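Local atomic coordinates of peptidoglycan D,D-transpeptidase FtsI (Yersinia pestis, PDB entry 6SYN), a protein that probably cross-links septal peptidoglycan during cell division as a class B penicillin-binding protein with D,D-transpeptidase activity, and is a target of beta-lactam antibiotics. Residues Asp323-Phe328 and Gly344-Lys349; Lys432-Ala437 and Val502-Asn507. One frame throughout, in Å; residues are numbered along the deposited sequence.

Contact 1 of 2, residues Asp323-Phe328 and Gly344-Lys349; sequences DTYSRF and GLYPKK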
ATOM      1  N   ASP A 323     -24.662   3.549   4.015  1.00 15.45           N
ATOM      2  CA  ASP A 323     -24.933   3.520   2.553  1.00 15.67           C
ATOM      3  C   ASP A 323     -23.804   4.226   1.784  1.00 15.10           C
ATOM      4  O   ASP A 323     -23.354   3.672   0.770  1.00 15.37           O
ATOM      5  CB  ASP A 323     -26.290   4.135   2.208  1.00 16.18           C
ATOM      6  CG  ASP A 323     -26.819   3.626   0.881  1.00 16.63           C
ATOM      7  OD1 ASP A 323     -27.180   2.426   0.824  1.00 17.14           O
ATOM      8  OD2 ASP A 323     -26.831   4.415  -0.091  1.00 17.24           O
ATOM      9  N   THR A 324     -23.356   5.402   2.230  1.00 14.33           N
ATOM     10  CA  THR A 324     -22.348   6.213   1.499  1.00 13.85           C
ATOM     11  C   THR A 324     -20.981   5.514   1.522  1.00 13.34           C
ATOM     12  O   THR A 324     -20.328   5.496   0.465  1.00 13.64           O
ATOM     13  CB  THR A 324     -22.259   7.647   2.032  1.00 13.95           C
ATOM     14  OG1 THR A 324     -23.539   8.265   1.882  1.00 13.85           O
ATOM     15  CG2 THR A 324     -21.211   8.460   1.300  1.00 14.06           C
ATOM     16  N   TYR A 325     -20.546   4.972   2.663  1.00 12.48           N
ATOM     17  CA  TYR A 325     -19.232   4.286   2.772  1.00 12.03           C
ATOM     18  C   TYR A 325     -19.252   3.043   1.876  1.00 11.89           C
ATOM     19  O   TYR A 325     -18.227   2.782   1.206  1.00 11.71           O
ATOM     20  CB  TYR A 325     -18.904   3.891   4.213  1.00 11.78           C
ATOM     21  CG  TYR A 325     -18.663   5.013   5.189  1.00 11.50           C
ATOM     22  CD1 TYR A 325     -18.948   6.335   4.892  1.00 11.57           C
ATOM     23  CD2 TYR A 325     -18.197   4.731   6.458  1.00 11.46           C
ATOM     24  CE1 TYR A 325     -18.748   7.345   5.821  1.00 11.54           C
ATOM     25  CE2 TYR A 325     -17.988   5.724   7.398  1.00 11.41           C
ATOM     26  CZ  TYR A 325     -18.268   7.037   7.082  1.00 11.40           C
ATOM     27  OH  TYR A 325     -18.066   8.005   8.019  1.00 11.36           O
ATOM     28  N   SER A 326     -20.375   2.310   1.881  1.00 11.64           N
ATOM     29  CA  SER A 326     -20.671   1.174   0.964  1.00 11.61           C
ATOM     30  C   SER A 326     -20.590   1.651  -0.487  1.00 11.54           C
ATOM     31  O   SER A 326     -19.836   1.050  -1.258  1.00 11.20           O
ATOM     32  CB  SER A 326     -22.023   0.557   1.239  1.00 11.58           C
ATOM     33  OG  SER A 326     -21.956  -0.370   2.311  1.00 11.68           O
ATOM     34  N   ARG A 327     -21.349   2.695  -0.830  1.00 11.91           N
ATOM     35  CA  ARG A 327     -21.373   3.304  -2.189  1.00 12.31           C
ATOM     36  C   ARG A 327     -19.938   3.611  -2.644  1.00 11.75           C
ATOM     37  O   ARG A 327     -19.657   3.422  -3.843  1.00 11.61           O
ATOM     38  CB  ARG A 327     -22.237   4.571  -2.215  1.00 13.12           C
ATOM     39  CG  ARG A 327     -23.725   4.309  -2.391  1.00 13.95           C
ATOM     40  CD  ARG A 327     -24.553   5.582  -2.457  1.00 14.89           C
ATOM     41  NE  ARG A 327     -25.058   5.840  -3.801  1.00 15.88           N
ATOM     42  CZ  ARG A 327     -26.055   5.172  -4.389  1.00 16.79           C
ATOM     43  NH1 ARG A 327     -26.424   5.486  -5.622  1.00 16.87           N
ATOM     44  NH2 ARG A 327     -26.675   4.189  -3.755  1.00 17.52           N
ATOM     45  N   PHE A 328     -19.066   4.048  -1.727  1.00 11.06           N
ATOM     46  CA  PHE A 328     -17.654   4.421  -2.015  1.00 10.60           C
ATOM     47  C   PHE A 328     -16.755   3.179  -2.002  1.00 10.26           C
ATOM     48  O   PHE A 328     -15.588   3.290  -2.427  1.00 10.13           O
ATOM     49  CB  PHE A 328     -17.171   5.511  -1.055  1.00 10.46           C
ATOM     50  CG  PHE A 328     -17.382   6.909  -1.577  1.00 10.36           C
ATOM     51  CD1 PHE A 328     -18.557   7.598  -1.321  1.00 10.32           C
ATOM     52  CD2 PHE A 328     -16.421   7.523  -2.365  1.00 10.32           C
ATOM     53  CE1 PHE A 328     -18.749   8.882  -1.816  1.00 10.26           C
ATOM     54  CE2 PHE A 328     -16.614   8.806  -2.859  1.00 10.22           C
ATOM     55  CZ  PHE A 328     -17.778   9.485  -2.581  1.00 10.18           C
ATOM     56  N   GLY A 344     -11.880  -6.439   4.248  1.00 13.31           N
ATOM     57  CA  GLY A 344     -11.979  -5.806   5.576  1.00 13.56           C
ATOM     58  C   GLY A 344     -13.269  -6.166   6.296  1.00 13.76           C
ATOM     59  O   GLY A 344     -14.012  -7.032   5.783  1.00 13.60           O
ATOM     60  N   LEU A 345     -13.518  -5.517   7.440  1.00 14.04           N
ATOM     61  CA  LEU A 345     -14.734  -5.691   8.283  1.00 14.57           C
ATOM     62  C   LEU A 345     -15.605  -4.436   8.166  1.00 14.75           C
ATOM     63  O   LEU A 345     -15.096  -3.329   8.423  1.00 14.50           O
ATOM     64  CB  LEU A 345     -14.342  -5.928   9.745  1.00 14.77           C
ATOM     65  CG  LEU A 345     -13.070  -6.740   9.979  1.00 14.99           C
ATOM     66  CD1 LEU A 345     -12.679  -6.703  11.449  1.00 15.13           C
ATOM     67  CD2 LEU A 345     -13.241  -8.173   9.495  1.00 14.89           C
ATOM     68  N   TYR A 346     -16.877  -4.621   7.820  1.00 15.26           N
ATOM     69  CA  TYR A 346     -17.852  -3.533   7.586  1.00 15.79           C
ATOM     70  C   TYR A 346     -19.193  -3.893   8.217  1.00 16.44           C
ATOM     71  O   TYR A 346     -19.737  -4.954   7.925  1.00 16.47           O
ATOM     72  CB  TYR A 346     -17.991  -3.296   6.087  1.00 15.91           C
ATOM     73  CG  TYR A 346     -18.773  -2.053   5.775  1.00 16.12           C
ATOM     74  CD1 TYR A 346     -18.183  -0.805   5.875  1.00 16.03           C
ATOM     75  CD2 TYR A 346     -20.120  -2.123   5.459  1.00 16.25           C
ATOM     76  CE1 TYR A 346     -18.905   0.348   5.626  1.00 16.17           C
ATOM     77  CE2 TYR A 346     -20.855  -0.979   5.207  1.00 16.35           C
ATOM     78  CZ  TYR A 346     -20.242   0.258   5.285  1.00 16.28           C
ATOM     79  OH  TYR A 346     -20.962   1.385   5.027  1.00 16.50           O
ATOM     80  N   PRO A 347     -19.779  -3.014   9.067  1.00 17.38           N
ATOM     81  CA  PRO A 347     -20.981  -3.351   9.829  1.00 18.49           C
ATOM     82  C   PRO A 347     -22.238  -3.618   8.990  1.00 19.70           C
ATOM     83  O   PRO A 347     -22.514  -2.885   8.059  1.00 19.85           O
ATOM     84  CB  PRO A 347     -21.229  -2.135  10.739  1.00 17.88           C
ATOM     85  CG  PRO A 347     -20.482  -1.008  10.073  1.00 17.80           C
ATOM     86  CD  PRO A 347     -19.308  -1.655   9.365  1.00 17.58           C
ATOM     87  N   LYS A 348     -22.964  -4.670   9.375  1.00 22.08           N
ATOM     88  CA  LYS A 348     -24.292  -5.058   8.833  1.00 23.87           C
ATOM     89  C   LYS A 348     -25.303  -5.105   9.990  1.00 24.23           C
ATOM     90  O   LYS A 348     -26.339  -5.769   9.836  1.00 25.57           O
ATOM     91  CB  LYS A 348     -24.164  -6.395   8.096  1.00 24.75           C
ATOM     92  CG  LYS A 348     -23.064  -6.444   7.037  1.00 25.41           C
ATOM     93  CD  LYS A 348     -23.416  -7.283   5.818  1.00 25.94           C
ATOM     94  CE  LYS A 348     -22.208  -7.781   5.048  1.00 25.88           C
ATOM     95  NZ  LYS A 348     -22.583  -8.779   4.016  1.00 25.58           N
ATOM     96  N   LYS A 349     -25.017  -4.416  11.098  1.00 24.75           N
ATOM     97  CA  LYS A 349     -25.935  -4.282  12.264  1.00 25.98           C
ATOM     98  C   LYS A 349     -27.008  -3.239  11.929  1.00 27.14           C
ATOM     99  O   LYS A 349     -26.658  -2.212  11.314  1.00 27.52           O
ATOM    100  CB  LYS A 349     -25.177  -3.900  13.543  1.00 25.71           C
ATOM    101  CG  LYS A 349     -24.078  -2.859  13.378  1.00 25.68           C
ATOM    102  CD  LYS A 349     -23.833  -2.015  14.610  1.00 25.71           C
ATOM    103  CE  LYS A 349     -22.488  -1.320  14.586  1.00 25.57           C
ATOM    104  NZ  LYS A 349     -22.243  -0.559  15.832  1.00 25.63           N
TER
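Y346 carries this contact almost alone, reaching out from the loop 344-349 so that its phenol end arrives between Y325 and S326 on helix 319-327. With CG anti to the backbone N (chi1 -170°), the ring is aimed at the helix. The backbones stay apart, with the CA atoms of S326 and Y346 separated by 8.6 Å.

Y325 offers its CB rather than its ring. This methylene lies at the edge of the Y346 ring, near its plane, with Y325 CB 3.8 Å from Y346 CE1 and 3.3 Å from Y346 OH. From CB onward the Y325 ring turns inward, where it stacks with F360 and its hydroxyl bonds to the F360 carbonyl. S326 brings its hydroxyl to the ring of Y346, with S326 OG 3.2 Å from Y346 CE2. On one face of the same ring sits P347, its CD 3.6 Å above the plane and offset toward the rim; F360 of helix 354-360 also touches Y346.

The polar ends converge on the preceding helical turn: Y346 OH and S326 OG both hydrogen-bond to the carbonyl oxygen of V322. One backbone acceptor therefore receives a side chain from the helix itself and another from the loop. Within the transpeptidase domain this fastens the loop that follows helix 319-327 back onto it, and Y325 also packs on helix 255-264, which begins at ligand-pocket K255. Chemically, the Y325 methylene at the ring edge and the S326 hydroxyl by CE2 join a shared carbonyl at the phenol's end, so the tyrosine ties loop to helix through neutral groups.

Contact 2 of 2, residues Lys432-Ala437 and Val502-Asn507; sequences KGYRIA and VLRTMN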
ATOM      1  N   LYS A 432       4.078  23.126  -4.623  1.00  9.48           N
ATOM      2  CA  LYS A 432       4.325  24.448  -5.246  1.00  9.85           C
ATOM      3  C   LYS A 432       3.758  24.435  -6.672  1.00 10.33           C
ATOM      4  O   LYS A 432       4.210  23.602  -7.489  1.00 10.49           O
ATOM      5  CB  LYS A 432       5.821  24.784  -5.228  1.00  9.86           C
ATOM      6  CG  LYS A 432       6.447  24.963  -3.848  1.00  9.83           C
ATOM      7  CD  LYS A 432       5.920  26.154  -3.066  1.00  9.82           C
ATOM      8  CE  LYS A 432       6.611  26.349  -1.731  1.00  9.77           C
ATOM      9  NZ  LYS A 432       7.926  27.021  -1.866  1.00  9.77           N
ATOM     10  N   GLY A 433       2.782  25.310  -6.938  1.00 10.76           N
ATOM     11  CA  GLY A 433       2.231  25.570  -8.281  1.00 11.10           C
ATOM     12  C   GLY A 433       1.027  24.701  -8.598  1.00 11.48           C
ATOM     13  O   GLY A 433       0.582  24.730  -9.763  1.00 11.54           O
ATOM     14  N   TYR A 434       0.513  23.960  -7.611  1.00 11.99           N
ATOM     15  CA  TYR A 434      -0.645  23.039  -7.759  1.00 12.39           C
ATOM     16  C   TYR A 434      -1.599  23.214  -6.576  1.00 12.74           C
ATOM     17  O   TYR A 434      -1.125  23.463  -5.445  1.00 12.97           O
ATOM     18  CB  TYR A 434      -0.194  21.578  -7.814  1.00 12.48           C
ATOM     19  CG  TYR A 434       0.575  21.169  -9.047  1.00 12.58           C
ATOM     20  CD1 TYR A 434      -0.075  20.747 -10.195  1.00 12.52           C
ATOM     21  CD2 TYR A 434       1.962  21.167  -9.053  1.00 12.84           C
ATOM     22  CE1 TYR A 434       0.631  20.348 -11.319  1.00 12.64           C
ATOM     23  CE2 TYR A 434       2.684  20.777 -10.170  1.00 12.81           C
ATOM     24  CZ  TYR A 434       2.016  20.364 -11.309  1.00 12.74           C
ATOM     25  OH  TYR A 434       2.726  19.977 -12.409  1.00 12.66           O
ATOM     26  N   ARG A 435      -2.898  23.068  -6.848  1.00 12.94           N
ATOM     27  CA  ARG A 435      -3.993  22.984  -5.847  1.00 13.09           C
ATOM     28  C   ARG A 435      -4.267  21.509  -5.552  1.00 12.60           C
ATOM     29  O   ARG A 435      -4.285  20.710  -6.517  1.00 12.56           O
ATOM     30  CB  ARG A 435      -5.277  23.617  -6.387  1.00 13.74           C
ATOM     31  CG  ARG A 435      -5.124  25.035  -6.918  1.00 14.25           C
ATOM     32  CD  ARG A 435      -6.263  25.390  -7.857  1.00 14.80           C
ATOM     33  NE  ARG A 435      -7.578  25.153  -7.275  1.00 15.23           N
ATOM     34  CZ  ARG A 435      -8.723  25.125  -7.957  1.00 15.89           C
ATOM     35  NH1 ARG A 435      -8.733  25.313  -9.269  1.00 15.98           N
ATOM     36  NH2 ARG A 435      -9.864  24.906  -7.323  1.00 16.17           N
ATOM     37  N   ILE A 436      -4.486  21.159  -4.280  1.00 12.05           N
ATOM     38  CA  ILE A 436      -4.699  19.748  -3.844  1.00 11.57           C
ATOM     39  C   ILE A 436      -5.896  19.674  -2.891  1.00 11.28           C
ATOM     40  O   ILE A 436      -6.120  20.628  -2.132  1.00 11.24           O
ATOM     41  CB  ILE A 436      -3.426  19.129  -3.217  0.50 11.49           C
ATOM     42  CG1 ILE A 436      -3.078  19.723  -1.850  0.50 11.42           C
ATOM     43  CG2 ILE A 436      -2.249  19.215  -4.177  0.50 11.45           C
ATOM     44  CD1 ILE A 436      -1.923  19.027  -1.167  0.50 11.38           C
ATOM     45  N   ALA A 437      -6.632  18.563  -2.961  1.00 11.00           N
ATOM     46  CA  ALA A 437      -7.755  18.206  -2.069  1.00 10.81           C
ATOM     47  C   ALA A 437      -7.364  16.966  -1.254  1.00 10.63           C
ATOM     48  O   ALA A 437      -7.453  15.836  -1.786  1.00 10.60           O
ATOM     49  CB  ALA A 437      -9.001  17.982  -2.887  1.00 10.83           C
ATOM     50  N   VAL A 502       4.936  12.881  -9.076  1.00 13.17           N
ATOM     51  CA  VAL A 502       3.887  12.289  -9.956  1.00 13.83           C
ATOM     52  C   VAL A 502       3.448  13.349 -10.979  1.00 14.55           C
ATOM     53  O   VAL A 502       3.639  13.112 -12.185  1.00 14.50           O
ATOM     54  CB  VAL A 502       2.700  11.748  -9.136  1.00 13.78           C
ATOM     55  CG1 VAL A 502       1.488  11.474 -10.013  1.00 13.82           C
ATOM     56  CG2 VAL A 502       3.085  10.503  -8.349  1.00 13.64           C
ATOM     57  N   LEU A 503       2.895  14.476 -10.516  1.00 15.77           N
ATOM     58  CA  LEU A 503       2.332  15.554 -11.384  1.00 16.86           C
ATOM     59  C   LEU A 503       3.371  15.988 -12.426  1.00 18.29           C
ATOM     60  O   LEU A 503       2.976  16.236 -13.580  1.00 18.27           O
ATOM     61  CB  LEU A 503       1.901  16.742 -10.517  1.00 16.58           C
ATOM     62  CG  LEU A 503       0.612  16.532  -9.725  1.00 16.43           C
ATOM     63  CD1 LEU A 503       0.546  17.455  -8.522  1.00 16.15           C
ATOM     64  CD2 LEU A 503      -0.604  16.723 -10.619  1.00 16.56           C
ATOM     65  N   ARG A 504       4.643  16.064 -12.024  1.00 20.17           N
ATOM     66  CA  ARG A 504       5.769  16.552 -12.866  1.00 21.67           C
ATOM     67  C   ARG A 504       6.219  15.458 -13.842  1.00 21.09           C
ATOM     68  O   ARG A 504       6.366  15.774 -15.040  1.00 21.10           O
ATOM     69  CB  ARG A 504       6.922  17.045 -11.983  1.00 23.50           C
ATOM     70  CG  ARG A 504       6.713  18.444 -11.419  1.00 25.34           C
ATOM     71  CD  ARG A 504       6.423  19.474 -12.499  1.00 26.98           C
ATOM     72  NE  ARG A 504       6.201  20.875 -12.134  1.00 28.43           N
ATOM     73  CZ  ARG A 504       6.291  21.440 -10.924  1.00 30.49           C
ATOM     74  NH1 ARG A 504       6.046  22.736 -10.808  1.00 31.69           N
ATOM     75  NH2 ARG A 504       6.609  20.758  -9.835  1.00 30.95           N
ATOM     76  N   THR A 505       6.432  14.231 -13.359  1.00 20.31           N
ATOM     77  CA  THR A 505       6.749  13.047 -14.201  1.00 20.11           C
ATOM     78  C   THR A 505       5.713  12.932 -15.323  1.00 20.03           C
ATOM     79  O   THR A 505       6.110  12.787 -16.487  1.00 19.81           O
ATOM     80  CB  THR A 505       6.748  11.745 -13.389  1.00 20.24           C
ATOM     81  OG1 THR A 505       7.662  11.860 -12.298  1.00 19.93           O
ATOM     82  CG2 THR A 505       7.109  10.538 -14.230  1.00 20.36           C
ATOM     83  N   MET A 506       4.433  13.022 -14.962  1.00 20.62           N
ATOM     84  CA  MET A 506       3.267  12.817 -15.861  1.00 20.92           C
ATOM     85  C   MET A 506       2.932  14.109 -16.619  1.00 21.60           C
ATOM     86  O   MET A 506       1.881  14.130 -17.296  1.00 22.43           O
ATOM     87  CB  MET A 506       2.060  12.354 -15.037  1.00 20.85           C
ATOM     88  CG  MET A 506       2.300  11.022 -14.345  1.00 20.58           C
ATOM     89  SD  MET A 506       2.837   9.745 -15.517  1.00 20.17           S
ATOM     90  CE  MET A 506       1.319   9.505 -16.434  1.00 20.25           C
ATOM     91  N   ASN A 507       3.793  15.132 -16.511  1.00 21.61           N
ATOM     92  CA  ASN A 507       3.748  16.409 -17.274  1.00 21.78           C
ATOM     93  C   ASN A 507       2.372  17.070 -17.145  1.00 21.57           C
ATOM     94  O   ASN A 507       1.792  17.405 -18.196  1.00 21.69           O
ATOM     95  CB  ASN A 507       4.069  16.194 -18.757  1.00 22.46           C
ATOM     96  CG  ASN A 507       5.441  15.608 -19.015  1.00 22.99           C
ATOM     97  OD1 ASN A 507       6.423  15.997 -18.384  1.00 22.98           O
ATOM     98  ND2 ASN A 507       5.522  14.689 -19.963  1.00 23.83           N
TER
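L503 lies under the aromatic ring of Y434 and forms the apolar heart of the contact, while the preceding V502 turns to other parts of the domain. L503 CD1 sits almost over the middle of the ring, 3.8 Å from the Y434 centroid and 14° off the ring normal, a CH-pi contact. The leucine continues along the same face toward the phenol end, where L503 CB lies 3.7 Å from Y434 CZ.

R504 follows and takes the edge of the ring. A bend at its second torsion (-54°) helps bring the guanidinium back toward the loop, and its plane is 77° from that of the Y434 ring. Y434 CE2 thus stands 3.7 Å above the guanidinium plane, over its centre, so the flat face of the arginine meets the rim of the tyrosine; this is not a face-on cation-pi stack. Farther out, R504 NH1 is 3.9 Å from K432 O.

N507, with positive phi, is the C-prime residue of a Schellman motif that ends the helix: N507 N bonds to R504 O and I508 N to L503 O. I508 also accepts a hydrogen bond from Y434 OH through its carbonyl oxygen.

The loop 432-436 lies against the last turn of helix 492-505 and runs at A437 into edge strand 437-446 of the five-stranded sheet, while V502 and M506 pack on helix 183-199 and strand 471-478.

How the contacts relate
Both contacts belong to the transpeptidase part of the chain but occupy separate regions, their centres 32 Å apart and their nearest atoms about 12 Å apart. They follow one another in sequence, contact 1 closing before contact 2 opens. In contact 1 the side chain of Y325 is about 11 Å from the bound penicillin-derived ligand, and touches V254, M257 and V258, close to the ligand-pocket residues S252 and K255. Contact 2 is linked to the pocket through the chain, since strand 437-446, which begins at its A437, carries the ligand-pocket residues T440, G441, T442 and K444. Neither contact includes a residue of the ligand pocket.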